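Local coordinates for protein transcriptional regulator ComR (Streptococcus vestibularis F0396, PDB 6HU8) that probably binds DNA through a Cro/C1-type helix-turn-helix domain and regulates competence genes as a peptide-sensing transcription factor of the RNPP family, at residues A[13-16]-A[21-24]; A[26-31]-A[152-157]; A[89-94]-A[242-247]; A[228-233]-A[251-256]. All coordinates share one frame; numbering follows the deposited sequence.

Contact 1 (A[13-16]-A[21-24]); sequences TERE and SREV
Arg15, on helix 3-17, lays its guanidinium against the side chain of Arg22 at the start of helix 22-26. The close packing is on one face of that flat group: Arg22 CG sits over its centre, 3.7 Å from Arg15 CZ. Arg15 starts with CG anti to its own N (chi1 -179°), runs straight to CD and then bends at chi3, turning the guanidinium face to Arg22 CG. Farther out the two charged ends meet askew, their planes 44° apart, with Arg15 NH2 over the rim of one face of the Arg22 guanidinium and 3.6 Å from Arg22 NH2. Glu41 bridges this pair of like charges, taking a salt bridge from Arg15 NE on one carboxylate oxygen and from Arg22 NH2 on the other. In what is probably the Cro/C1-type helix-turn-helix domain, this joins the first two helices to helix 34-41, whose Leu37 touches both arginines. Arg15 NH1 also donates to Met20 O. The looser side is at partly exposed Ser21, whose CB points away from helix 3-17. Ser21 C lies 4.0 Å from Arg15 NH1, while the hydroxyl N-caps helix 22-26, accepting from Val24 N at 3.1 Å.

Contact 2 (A[26-31]-A[152-157]); sequences CLDGAE and VKRKKK
Asp28 and Arg154 form a salt bridge across the surface between two loops, one after helix 22-26 and the other after helix 139-152. Arg154 NH1 donates to Asp28 OD2 at 3.0 Å, with an N-H...O angle of 155°. The groups are nearly perpendicular, 86° between carboxylate and guanidinium planes: the oxygen lies near the edge of the guanidinium, whereas the nitrogen comes to it from well above the carboxylate plane. Bends at chi2 and chi3 curl the Arg154 chain over to meet the acid. The apolar share is small and falls to Ala30, whose CB rests over the rim of one guanidinium face, 4.1 Å from Arg154 NH2.

Hydrogen bonds inside each loop shape the two sides. With CG placed between its backbone N and carbonyl carbon (chi1 62°), Asp28 can turn its other oxygen back to the chain; Ala30 N donates to Asp28 OD1 at 2.9 Å, making an Asx turn. One carboxylate thus holds its own loop and the partner arginine. A type II' turn spans Cys26 to Gly29, and a type I turn spans Val152 to Lys155.

Gly29 O accepts from Gln151 NE2 on helix 139-152, a second bond between the two parts of the chain. The contact bridges the helix-turn-helix region, where Leu27 and Glu31 touch Tyr54 of helix 49-59, and the tetratricopeptide region, where Val152 packs on helix 160-173.

Contact 3 (A[89-94]-A[242-247]); sequences PTYGDK and FHSYKP
Within the ComR tetratricopeptide region, a type I' beta turn from Thr90 to Asp93 brings Tyr91 against the residues leading into helix 246-261. Asp93 N closes the turn by donating to Thr90 O at 2.8 Å, and Asp93 then caps helix 94-111. From this turn Tyr91 extends its phenol end toward Ser244 and Tyr245. Tyr91 OH lies 3.3 Å from Ser244 CB, so the serine meets it chiefly through its methylene. The two tyrosine side chains cross at about a right angle. Tyr91 CE1 approaches the edge of the Tyr245 ring, 3.7 Å from Tyr245 CE1.

Pro89 adds an apolar contact: Pro89 CB stands 3.3 Å from Tyr245 OH, near the plane of that ring, and also lies over the rim of one Tyr91 ring face. The proline therefore fills the corner between the two phenols. With CG anti to the carbonyl carbon (chi1 -65°), Tyr245 points its hydroxyl end at Pro89 CB, the two side chains crossing at about a right angle. Tyr245 CE2 lies over the rim of one face of the Phe242 ring. No hydrogen bond joins the two segments, and the contact is one of van der Waals packing at the surface.

Behind it, Tyr245 meets Phe207 and Ile204 of helix 200-219 and Ile237 of helix 226-240, and Pro247 of the same segment packs on Leu286 and Thr290 of helix 285-296. On segment 89-94, Tyr91 and Thr90 touch Arg96 of helix 94-111.

Contact 4 (A[228-233]-A[251-256]); sequences TVIDKL and ILEAKY
Helices 226-240 and 246-261 run side by side here, with Ile230 and Glu253 nearest across the segments at 7.0 Å between their CA atoms. Ile230 fills the interval with both of its branches. Its longer arm goes to the backbone side of the partner helix: Ile230 CD1 comes within 4.3 Å of Leu252 CB and 4.1 Å of Glu253 N. The shorter branch, CG2, faces the far end of Glu253 and lies 3.4 Å from Glu253 OE2.

Glu253 reaches that place with CG anti to its backbone N (chi1 -168°) and the chain extended beyond it, so that its aliphatic part and carboxylate pass obliquely along the isoleucine. Its CB is 4.2 Å from Ile230 CD1; the acid consequently borders both isoleucine branches. No hydrogen bond or salt bridge crosses between the segments. The carboxylate meets a methyl group here, and Asp231 OD1 is 6.6 Å from Glu253 OE2, near enough that the like charges may weakly disfavour each other.

This is the packing of consecutive antiparallel helices in the tetratricopeptide region. Ile230 and Leu233 also touch Val249, one turn earlier on helix 246-261. On the side of helix 226-240, Val229 and Leu233 pack against helix 200-219; from helix 246-261, Glu253 and Ala254 touch Asn270 of helix 264-279, and Ile251 touches helix 285-296.

How the contacts relate
Contacts 1 and 4 are partly buried helix pairings, whereas contacts 2 and 3 lie at the surface and involve loops. Charge dominates toward the helix-turn-helix end: paired arginines sharing an acid in contact 1, a salt bridge in contact 2. Toward the other end, contacts 3 and 4 rely on van der Waals packing, largely aromatic in contact 3 and an isoleucine set against a leucine and a glutamate in contact 4. Contact 2 alone joins the helix-turn-helix region to the tetratricopeptide region. Contacts 3 and 4 share helix 246-261, their centres about 16 Å apart, while the centres of contacts 1 and 4 are about 49 Å apart, on opposite sides of the chain's centre.

Contact 1 (A[13-16]-A[21-24])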
loop_
_atom_site.group_PDB
_atom_site.type_symbol
_atom_site.label_atom_id
_atom_site.label_comp_id
_atom_site.label_asym_id
_atom_site.label_seq_id
_atom_site.Cartn_x
_atom_site.Cartn_y
_atom_site.Cartn_z
ATOM N N THR A 13 -24.488 17.238 14.048
ATOM C CA THR A 13 -25.686 17.651 14.778
ATOM C C THR A 13 -26.155 16.545 15.713
ATOM O O THR A 13 -26.517 16.809 16.860
ATOM C CB THR A 13 -26.828 18.058 13.828
ATOM O OG1 THR A 13 -26.442 19.236 13.117
ATOM C CG2 THR A 13 -28.097 18.366 14.606
ATOM N N GLU A 14 -26.109 15.308 15.248
ATOM C CA GLU A 14 -26.577 14.196 16.073
ATOM C C GLU A 14 -25.622 13.896 17.233
ATOM O O GLU A 14 -26.062 13.593 18.349
ATOM C CB GLU A 14 -26.769 12.947 15.222
ATOM C CG GLU A 14 -27.278 11.751 15.993
ATOM C CD GLU A 14 -28.684 11.962 16.524
ATOM O OE1 GLU A 14 -28.962 11.516 17.659
ATOM O OE2 GLU A 14 -29.509 12.573 15.803
ATOM N N ARG A 15 -24.318 13.960 16.963
ATOM C CA ARG A 15 -23.326 13.794 18.017
ATOM C C ARG A 15 -23.560 14.812 19.137
ATOM O O ARG A 15 -23.581 14.455 20.326
ATOM C CB ARG A 15 -21.902 13.941 17.456
ATOM C CG ARG A 15 -20.817 13.742 18.513
ATOM C CD ARG A 15 -19.400 13.866 17.971
ATOM N NE ARG A 15 -19.152 15.139 17.287
ATOM C CZ ARG A 15 -18.968 16.310 17.893
ATOM N NH1 ARG A 15 -19.041 16.402 19.217
ATOM N NH2 ARG A 15 -18.738 17.403 17.174
ATOM N N GLU A 16 -23.730 16.075 18.753
ATOM C CA GLU A 16 -23.931 17.154 19.722
ATOM C C GLU A 16 -25.255 16.991 20.441
ATOM O O GLU A 16 -25.342 17.180 21.645
ATOM C CB GLU A 16 -23.875 18.516 19.036
ATOM C CG GLU A 16 -22.449 18.958 18.735
ATOM C CD GLU A 16 -22.383 20.182 17.842
ATOM O OE1 GLU A 16 -23.449 20.635 17.363
ATOM O OE2 GLU A 16 -21.257 20.682 17.618
ATOM N N SER A 21 -18.754 14.014 23.040
ATOM C CA SER A 21 -17.533 14.639 22.545
ATOM C C SER A 21 -16.959 13.793 21.418
ATOM O O SER A 21 -17.327 12.632 21.268
ATOM C CB SER A 21 -16.514 14.790 23.657
ATOM O OG SER A 21 -15.901 13.545 23.893
ATOM N N ARG A 22 -16.077 14.376 20.612
ATOM C CA ARG A 22 -15.422 13.623 19.542
ATOM C C ARG A 22 -14.606 12.476 20.091
ATOM O O ARG A 22 -14.627 11.376 19.524
ATOM C CB ARG A 22 -14.529 14.530 18.697
ATOM C CG ARG A 22 -15.328 15.594 17.974
ATOM C CD ARG A 22 -14.505 16.202 16.882
ATOM N NE ARG A 22 -15.300 17.074 16.025
ATOM C CZ ARG A 22 -15.389 18.391 16.166
ATOM N NH1 ARG A 22 -14.728 19.005 17.144
ATOM N NH2 ARG A 22 -16.138 19.090 15.320
ATOM N N GLU A 23 -13.873 12.714 21.185
ATOM C CA GLU A 23 -13.037 11.651 21.747
ATOM C C GLU A 23 -13.911 10.479 22.205
ATOM O O GLU A 23 -13.522 9.320 22.046
ATOM C CB GLU A 23 -12.170 12.161 22.923
ATOM C CG GLU A 23 -10.921 12.934 22.494
ATOM C CD GLU A 23 -11.227 14.328 21.964
ATOM O OE1 GLU A 23 -12.330 14.838 22.256
ATOM O OE2 GLU A 23 -10.362 14.919 21.258
ATOM N N VAL A 24 -15.077 10.779 22.778
ATOM C CA VAL A 24 -15.996 9.714 23.211
ATOM C C VAL A 24 -16.488 8.908 22.004
ATOM O O VAL A 24 -16.464 7.674 22.012
ATOM C CB VAL A 24 -17.197 10.273 23.986
ATOM C CG1 VAL A 24 -18.299 9.209 24.147
ATOM C CG2 VAL A 24 -16.748 10.793 25.368
#

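Contact 2 (A[26-31]-A[152-157])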
loop_
_atom_site.group_PDB
_atom_site.type_symbol
_atom_site.label_atom_id
_atom_site.label_comp_id
_atom_site.label_asym_id
_atom_site.label_seq_id
_atom_site.Cartn_x
_atom_site.Cartn_y
_atom_site.Cartn_z
ATOM N N CYS A 26 -15.044 8.505 19.149
ATOM C CA CYS A 26 -13.978 7.780 18.470
ATOM C C CYS A 26 -13.350 6.652 19.294
ATOM O O CYS A 26 -12.589 5.839 18.748
ATOM C CB CYS A 26 -12.886 8.749 18.018
ATOM S SG CYS A 26 -13.445 9.865 16.694
ATOM N N LEU A 27 -13.678 6.587 20.582
ATOM C CA LEU A 27 -13.136 5.553 21.484
ATOM C C LEU A 27 -11.627 5.429 21.325
ATOM O O LEU A 27 -10.928 6.435 21.446
ATOM C CB LEU A 27 -13.828 4.203 21.248
ATOM C CG LEU A 27 -15.342 4.263 21.541
ATOM C CD1 LEU A 27 -16.044 2.947 21.160
ATOM C CD2 LEU A 27 -15.637 4.621 22.992
ATOM N N ASP A 28 -11.120 4.225 21.033
ATOM C CA ASP A 28 -9.672 4.013 20.997
ATOM C C ASP A 28 -9.040 4.401 19.663
ATOM O O ASP A 28 -7.862 4.157 19.458
ATOM C CB ASP A 28 -9.312 2.552 21.305
ATOM C CG ASP A 28 -9.881 1.560 20.268
ATOM O OD1 ASP A 28 -10.432 1.978 19.217
ATOM O OD2 ASP A 28 -9.774 0.343 20.515
ATOM N N GLY A 29 -9.824 4.987 18.761
ATOM C CA GLY A 29 -9.319 5.408 17.457
ATOM C C GLY A 29 -9.055 4.318 16.414
ATOM O O GLY A 29 -8.618 4.612 15.288
ATOM N N ALA A 30 -9.309 3.059 16.755
ATOM C CA ALA A 30 -8.988 1.990 15.809
ATOM C C ALA A 30 -9.848 2.046 14.551
ATOM O O ALA A 30 -9.411 1.574 13.496
ATOM C CB ALA A 30 -9.121 0.616 16.466
ATOM N N GLU A 31 -11.053 2.611 14.645
ATOM C CA GLU A 31 -11.960 2.611 13.493
ATOM C C GLU A 31 -12.182 4.007 12.945
ATOM O O GLU A 31 -12.412 4.195 11.746
ATOM C CB GLU A 31 -13.294 1.962 13.875
ATOM C CG GLU A 31 -13.116 0.458 14.091
ATOM C CD GLU A 31 -14.379 -0.262 14.519
ATOM O OE1 GLU A 31 -14.769 -0.129 15.699
ATOM O OE2 GLU A 31 -14.975 -0.966 13.677
ATOM N N VAL A 152 -3.863 0.763 10.750
ATOM C CA VAL A 152 -3.366 -0.470 10.131
ATOM C C VAL A 152 -2.536 -1.269 11.150
ATOM O O VAL A 152 -2.579 -2.506 11.165
ATOM C CB VAL A 152 -2.537 -0.171 8.858
ATOM C CG1 VAL A 152 -1.618 -1.339 8.500
ATOM C CG2 VAL A 152 -3.466 0.170 7.708
ATOM N N LYS A 153 -1.819 -0.556 12.019
ATOM C CA LYS A 153 -1.008 -1.188 13.063
ATOM C C LYS A 153 -1.803 -2.172 13.928
ATOM O O LYS A 153 -1.242 -3.118 14.473
ATOM C CB LYS A 153 -0.382 -0.130 13.974
ATOM C CG LYS A 153 0.722 0.718 13.351
ATOM C CD LYS A 153 1.120 1.823 14.334
ATOM C CE LYS A 153 2.188 2.745 13.780
ATOM N NZ LYS A 153 2.618 3.824 14.743
ATOM N N ARG A 154 -3.108 -1.950 14.051
ATOM C CA ARG A 154 -3.937 -2.762 14.938
ATOM C C ARG A 154 -4.639 -3.904 14.213
ATOM O O ARG A 154 -5.336 -4.697 14.848
ATOM C CB ARG A 154 -4.997 -1.889 15.637
ATOM C CG ARG A 154 -4.462 -0.640 16.323
ATOM C CD ARG A 154 -4.194 -0.867 17.818
ATOM N NE ARG A 154 -5.386 -1.355 18.513
ATOM C CZ ARG A 154 -6.259 -0.594 19.171
ATOM N NH1 ARG A 154 -7.304 -1.168 19.753
ATOM N NH2 ARG A 154 -6.098 0.729 19.262
ATOM N N LYS A 155 -4.478 -3.983 12.892
ATOM C CA LYS A 155 -5.223 -4.956 12.090
ATOM C C LYS A 155 -4.445 -6.258 11.951
ATOM O O LYS A 155 -3.217 -6.257 11.968
ATOM C CB LYS A 155 -5.542 -4.400 10.694
ATOM C CG LYS A 155 -6.605 -3.300 10.644
ATOM C CD LYS A 155 -6.922 -2.917 9.198
ATOM C CE LYS A 155 -7.585 -1.542 9.117
ATOM N NZ LYS A 155 -7.890 -1.134 7.711
ATOM N N LYS A 156 -5.173 -7.359 11.808
ATOM C CA LYS A 156 -4.570 -8.662 11.567
ATOM C C LYS A 156 -4.715 -9.043 10.098
ATOM O O LYS A 156 -3.867 -9.740 9.542
ATOM C CB LYS A 156 -5.203 -9.729 12.471
ATOM C CG LYS A 156 -4.711 -9.670 13.920
ATOM C CD LYS A 156 -5.053 -10.940 14.698
ATOM C CE LYS A 156 -4.575 -10.857 16.153
ATOM N NZ LYS A 156 -5.394 -9.917 16.985
ATOM N N LYS A 157 -5.787 -8.566 9.472
ATOM C CA LYS A 157 -6.046 -8.847 8.068
ATOM C C LYS A 157 -6.015 -7.537 7.279
ATOM O O LYS A 157 -6.735 -6.595 7.599
ATOM C CB LYS A 157 -7.391 -9.562 7.912
ATOM C CG LYS A 157 -7.700 -10.034 6.501
ATOM C CD LYS A 157 -9.060 -10.730 6.437
ATOM C CE LYS A 157 -9.314 -11.361 5.073
ATOM N NZ LYS A 157 -10.724 -11.851 4.928
#

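Contact 3 (A[89-94]-A[242-247])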
loop_
_atom_site.group_PDB
_atom_site.type_symbol
_atom_site.label_atom_id
_atom_site.label_comp_id
_atom_site.label_asym_id
_atom_site.label_seq_id
_atom_site.Cartn_x
_atom_site.Cartn_y
_atom_site.Cartn_z
ATOM N N PRO A 89 1.907 -3.115 -14.072
ATOM C CA PRO A 89 3.306 -3.045 -13.626
ATOM C C PRO A 89 4.120 -2.046 -14.448
ATOM O O PRO A 89 3.755 -1.748 -15.587
ATOM C CB PRO A 89 3.811 -4.472 -13.847
ATOM C CG PRO A 89 3.061 -4.914 -15.074
ATOM C CD PRO A 89 1.691 -4.230 -15.014
ATOM N N THR A 90 5.200 -1.519 -13.879
ATOM C CA THR A 90 6.041 -0.582 -14.614
ATOM C C THR A 90 7.452 -1.121 -14.804
ATOM O O THR A 90 8.126 -0.772 -15.775
ATOM C CB THR A 90 6.132 0.776 -13.908
ATOM O OG1 THR A 90 6.522 0.574 -12.544
ATOM C CG2 THR A 90 4.789 1.498 -13.954
ATOM N N TYR A 91 7.898 -1.952 -13.859
ATOM C CA TYR A 91 9.250 -2.524 -13.861
ATOM C C TYR A 91 10.339 -1.455 -13.774
ATOM O O TYR A 91 11.518 -1.747 -13.983
ATOM C CB TYR A 91 9.491 -3.382 -15.112
ATOM C CG TYR A 91 8.444 -4.439 -15.346
ATOM C CD1 TYR A 91 8.415 -5.596 -14.576
ATOM C CD2 TYR A 91 7.483 -4.282 -16.343
ATOM C CE1 TYR A 91 7.448 -6.568 -14.789
ATOM C CE2 TYR A 91 6.519 -5.241 -16.561
ATOM C CZ TYR A 91 6.502 -6.383 -15.786
ATOM O OH TYR A 91 5.533 -7.339 -16.006
ATOM N N GLY A 92 9.947 -0.223 -13.470
ATOM C CA GLY A 92 10.883 0.886 -13.457
ATOM C C GLY A 92 10.986 1.566 -14.814
ATOM O O GLY A 92 11.609 2.628 -14.943
ATOM N N ASP A 93 10.382 0.955 -15.832
ATOM C CA ASP A 93 10.365 1.558 -17.154
ATOM C C ASP A 93 9.607 2.880 -17.122
ATOM O O ASP A 93 8.430 2.931 -16.755
ATOM C CB ASP A 93 9.733 0.622 -18.173
ATOM C CG ASP A 93 9.624 1.254 -19.544
ATOM O OD1 ASP A 93 8.758 2.138 -19.735
ATOM O OD2 ASP A 93 10.414 0.865 -20.434
ATOM N N LYS A 94 10.273 3.944 -17.543
ATOM C CA LYS A 94 9.734 5.284 -17.360
ATOM C C LYS A 94 8.601 5.644 -18.329
ATOM O O LYS A 94 7.859 6.597 -18.083
ATOM C CB LYS A 94 10.880 6.296 -17.446
ATOM C CG LYS A 94 11.851 6.144 -16.269
ATOM C CD LYS A 94 13.213 6.774 -16.516
ATOM C CE LYS A 94 14.139 6.491 -15.337
ATOM N NZ LYS A 94 15.168 7.550 -15.126
ATOM N N PHE A 242 2.935 -14.626 -11.823
ATOM C CA PHE A 242 3.701 -13.439 -12.208
ATOM C C PHE A 242 5.122 -13.784 -12.672
ATOM O O PHE A 242 6.081 -13.545 -11.930
ATOM C CB PHE A 242 3.820 -12.460 -11.036
ATOM C CG PHE A 242 2.528 -11.865 -10.581
ATOM C CD1 PHE A 242 1.544 -11.505 -11.490
ATOM C CD2 PHE A 242 2.306 -11.632 -9.228
ATOM C CE1 PHE A 242 0.360 -10.939 -11.054
ATOM C CE2 PHE A 242 1.116 -11.066 -8.789
ATOM C CZ PHE A 242 0.147 -10.720 -9.705
ATOM N N HIS A 243 5.280 -14.312 -13.882
ATOM C CA HIS A 243 6.598 -14.740 -14.354
ATOM C C HIS A 243 7.618 -13.606 -14.457
ATOM O O HIS A 243 8.818 -13.800 -14.208
ATOM C CB HIS A 243 6.458 -15.429 -15.716
ATOM C CG HIS A 243 5.464 -16.545 -15.710
ATOM N ND1 HIS A 243 4.428 -16.625 -16.614
ATOM C CD2 HIS A 243 5.320 -17.595 -14.870
ATOM C CE1 HIS A 243 3.700 -17.694 -16.346
ATOM N NE2 HIS A 243 4.217 -18.300 -15.292
ATOM N N SER A 244 7.153 -12.428 -14.845
ATOM C CA SER A 244 8.047 -11.285 -14.975
ATOM C C SER A 244 8.641 -10.813 -13.637
ATOM O O SER A 244 9.591 -10.040 -13.642
ATOM C CB SER A 244 7.320 -10.118 -15.633
ATOM O OG SER A 244 6.770 -10.516 -16.875
ATOM N N TYR A 245 8.078 -11.250 -12.511
ATOM C CA TYR A 245 8.521 -10.739 -11.204
ATOM C C TYR A 245 9.603 -11.593 -10.566
ATOM O O TYR A 245 10.194 -11.190 -9.563
ATOM C CB TYR A 245 7.362 -10.632 -10.209
ATOM C CG TYR A 245 6.288 -9.631 -10.579
ATOM C CD1 TYR A 245 6.333 -8.940 -11.790
ATOM C CD2 TYR A 245 5.221 -9.382 -9.721
ATOM C CE1 TYR A 245 5.334 -8.036 -12.143
ATOM C CE2 TYR A 245 4.221 -8.483 -10.064
ATOM C CZ TYR A 245 4.283 -7.813 -11.282
ATOM O OH TYR A 245 3.297 -6.908 -11.642
ATOM N N LYS A 246 9.847 -12.776 -11.130
ATOM C CA LYS A 246 10.822 -13.709 -10.564
ATOM C C LYS A 246 12.261 -13.183 -10.558
ATOM O O LYS A 246 12.991 -13.393 -9.568
ATOM C CB LYS A 246 10.771 -15.046 -11.311
ATOM C CG LYS A 246 9.515 -15.877 -11.055
ATOM C CD LYS A 246 9.669 -17.277 -11.686
ATOM C CE LYS A 246 8.352 -18.047 -11.696
ATOM N NZ LYS A 246 8.425 -19.224 -12.617
ATOM N N PRO A 247 12.700 -12.524 -11.652
ATOM C CA PRO A 247 14.113 -12.128 -11.587
ATOM C C PRO A 247 14.432 -11.179 -10.422
ATOM O O PRO A 247 15.468 -11.376 -9.772
ATOM C CB PRO A 247 14.347 -11.463 -12.947
ATOM C CG PRO A 247 13.406 -12.263 -13.882
ATOM C CD PRO A 247 12.159 -12.384 -13.026
#

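Contact 4 (A[228-233]-A[251-256])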
loop_
_atom_site.group_PDB
_atom_site.type_symbol
_atom_site.label_atom_id
_atom_site.label_comp_id
_atom_site.label_asym_id
_atom_site.label_seq_id
_atom_site.Cartn_x
_atom_site.Cartn_y
_atom_site.Cartn_z
ATOM N N THR A 228 12.315 -16.128 4.656
ATOM C CA THR A 228 10.870 -16.275 4.795
ATOM C C THR A 228 10.171 -15.233 3.912
ATOM O O THR A 228 9.128 -15.511 3.300
ATOM C CB THR A 228 10.423 -16.149 6.258
ATOM O OG1 THR A 228 10.988 -17.232 7.002
ATOM C CG2 THR A 228 8.915 -16.240 6.366
ATOM N N VAL A 229 10.769 -14.050 3.812
ATOM C CA VAL A 229 10.260 -13.045 2.886
ATOM C C VAL A 229 10.436 -13.504 1.440
ATOM O O VAL A 229 9.527 -13.344 0.621
ATOM C CB VAL A 229 10.947 -11.686 3.075
ATOM C CG1 VAL A 229 10.432 -10.689 2.056
ATOM C CG2 VAL A 229 10.724 -11.168 4.493
ATOM N N ILE A 230 11.589 -14.078 1.113
ATOM C CA ILE A 230 11.795 -14.608 -0.243
ATOM C C ILE A 230 10.738 -15.654 -0.565
ATOM O O ILE A 230 10.172 -15.671 -1.660
ATOM C CB ILE A 230 13.207 -15.234 -0.418
ATOM C CG1 ILE A 230 14.297 -14.171 -0.196
ATOM C CG2 ILE A 230 13.338 -15.925 -1.793
ATOM C CD1 ILE A 230 14.249 -13.028 -1.213
ATOM N N ASP A 231 10.476 -16.524 0.405
ATOM C CA ASP A 231 9.520 -17.613 0.236
ATOM C C ASP A 231 8.105 -17.095 -0.053
ATOM O O ASP A 231 7.364 -17.651 -0.884
ATOM C CB ASP A 231 9.525 -18.493 1.487
ATOM C CG ASP A 231 10.712 -19.449 1.520
ATOM O OD1 ASP A 231 11.231 -19.786 0.441
ATOM O OD2 ASP A 231 11.126 -19.863 2.619
ATOM N N LYS A 232 7.735 -16.021 0.631
ATOM C CA LYS A 232 6.405 -15.458 0.450
ATOM C C LYS A 232 6.308 -14.834 -0.935
ATOM O O LYS A 232 5.306 -15.009 -1.639
ATOM C CB LYS A 232 6.092 -14.423 1.532
ATOM C CG LYS A 232 4.600 -14.035 1.591
ATOM C CD LYS A 232 3.802 -15.039 2.398
ATOM C CE LYS A 232 2.339 -14.607 2.574
ATOM N NZ LYS A 232 1.862 -14.921 3.946
ATOM N N LEU A 233 7.364 -14.119 -1.329
ATOM C CA LEU A 233 7.420 -13.521 -2.662
ATOM C C LEU A 233 7.208 -14.563 -3.767
ATOM O O LEU A 233 6.443 -14.335 -4.714
ATOM C CB LEU A 233 8.758 -12.814 -2.868
ATOM C CG LEU A 233 8.905 -11.448 -2.224
ATOM C CD1 LEU A 233 10.386 -11.199 -2.051
ATOM C CD2 LEU A 233 8.271 -10.393 -3.116
ATOM N N ILE A 251 17.332 -11.881 -7.534
ATOM C CA ILE A 251 18.407 -10.893 -7.391
ATOM C C ILE A 251 18.580 -10.527 -5.912
ATOM O O ILE A 251 19.708 -10.489 -5.407
ATOM C CB ILE A 251 18.130 -9.613 -8.226
ATOM C CG1 ILE A 251 18.300 -9.889 -9.724
ATOM C CG2 ILE A 251 19.044 -8.458 -7.785
ATOM C CD1 ILE A 251 17.889 -8.698 -10.616
ATOM N N LEU A 252 17.472 -10.271 -5.216
ATOM C CA LEU A 252 17.515 -9.993 -3.770
ATOM C C LEU A 252 18.090 -11.161 -2.975
ATOM O O LEU A 252 18.891 -10.949 -2.061
ATOM C CB LEU A 252 16.119 -9.655 -3.221
ATOM C CG LEU A 252 15.547 -8.272 -3.523
ATOM C CD1 LEU A 252 14.021 -8.268 -3.339
ATOM C CD2 LEU A 252 16.198 -7.233 -2.593
ATOM N N GLU A 253 17.686 -12.389 -3.299
ATOM C CA GLU A 253 18.252 -13.548 -2.604
ATOM C C GLU A 253 19.768 -13.661 -2.855
ATOM O O GLU A 253 20.538 -14.071 -1.970
ATOM C CB GLU A 253 17.550 -14.850 -3.020
ATOM C CG GLU A 253 17.912 -16.014 -2.088
ATOM C CD GLU A 253 17.174 -17.301 -2.380
ATOM O OE1 GLU A 253 17.575 -18.340 -1.821
ATOM O OE2 GLU A 253 16.189 -17.281 -3.150
ATOM N N ALA A 254 20.198 -13.288 -4.058
ATOM C CA ALA A 254 21.617 -13.263 -4.373
ATOM C C ALA A 254 22.376 -12.232 -3.533
ATOM O O ALA A 254 23.469 -12.519 -3.029
ATOM C CB ALA A 254 21.817 -12.986 -5.862
ATOM N N LYS A 255 21.796 -11.044 -3.386
ATOM C CA LYS A 255 22.420 -9.962 -2.626
ATOM C C LYS A 255 22.520 -10.324 -1.148
ATOM O O LYS A 255 23.509 -9.998 -0.480
ATOM C CB LYS A 255 21.640 -8.651 -2.817
ATOM C CG LYS A 255 22.115 -7.858 -4.047
ATOM C CD LYS A 255 21.000 -7.085 -4.701
ATOM C CE LYS A 255 21.484 -5.738 -5.229
ATOM N NZ LYS A 255 22.641 -5.789 -6.153
ATOM N N TYR A 256 21.494 -11.001 -0.644
ATOM C CA TYR A 256 21.507 -11.545 0.715
ATOM C C TYR A 256 22.663 -12.544 0.938
ATOM O O TYR A 256 23.439 -12.424 1.911
ATOM C CB TYR A 256 20.160 -12.213 1.010
ATOM C CG TYR A 256 20.170 -13.041 2.272
ATOM C CD1 TYR A 256 20.120 -12.439 3.527
ATOM C CD2 TYR A 256 20.248 -14.428 2.209
ATOM C CE1 TYR A 256 20.140 -13.202 4.686
ATOM C CE2 TYR A 256 20.273 -15.193 3.353
ATOM C CZ TYR A 256 20.223 -14.577 4.586
ATOM O OH TYR A 256 20.242 -15.349 5.717
#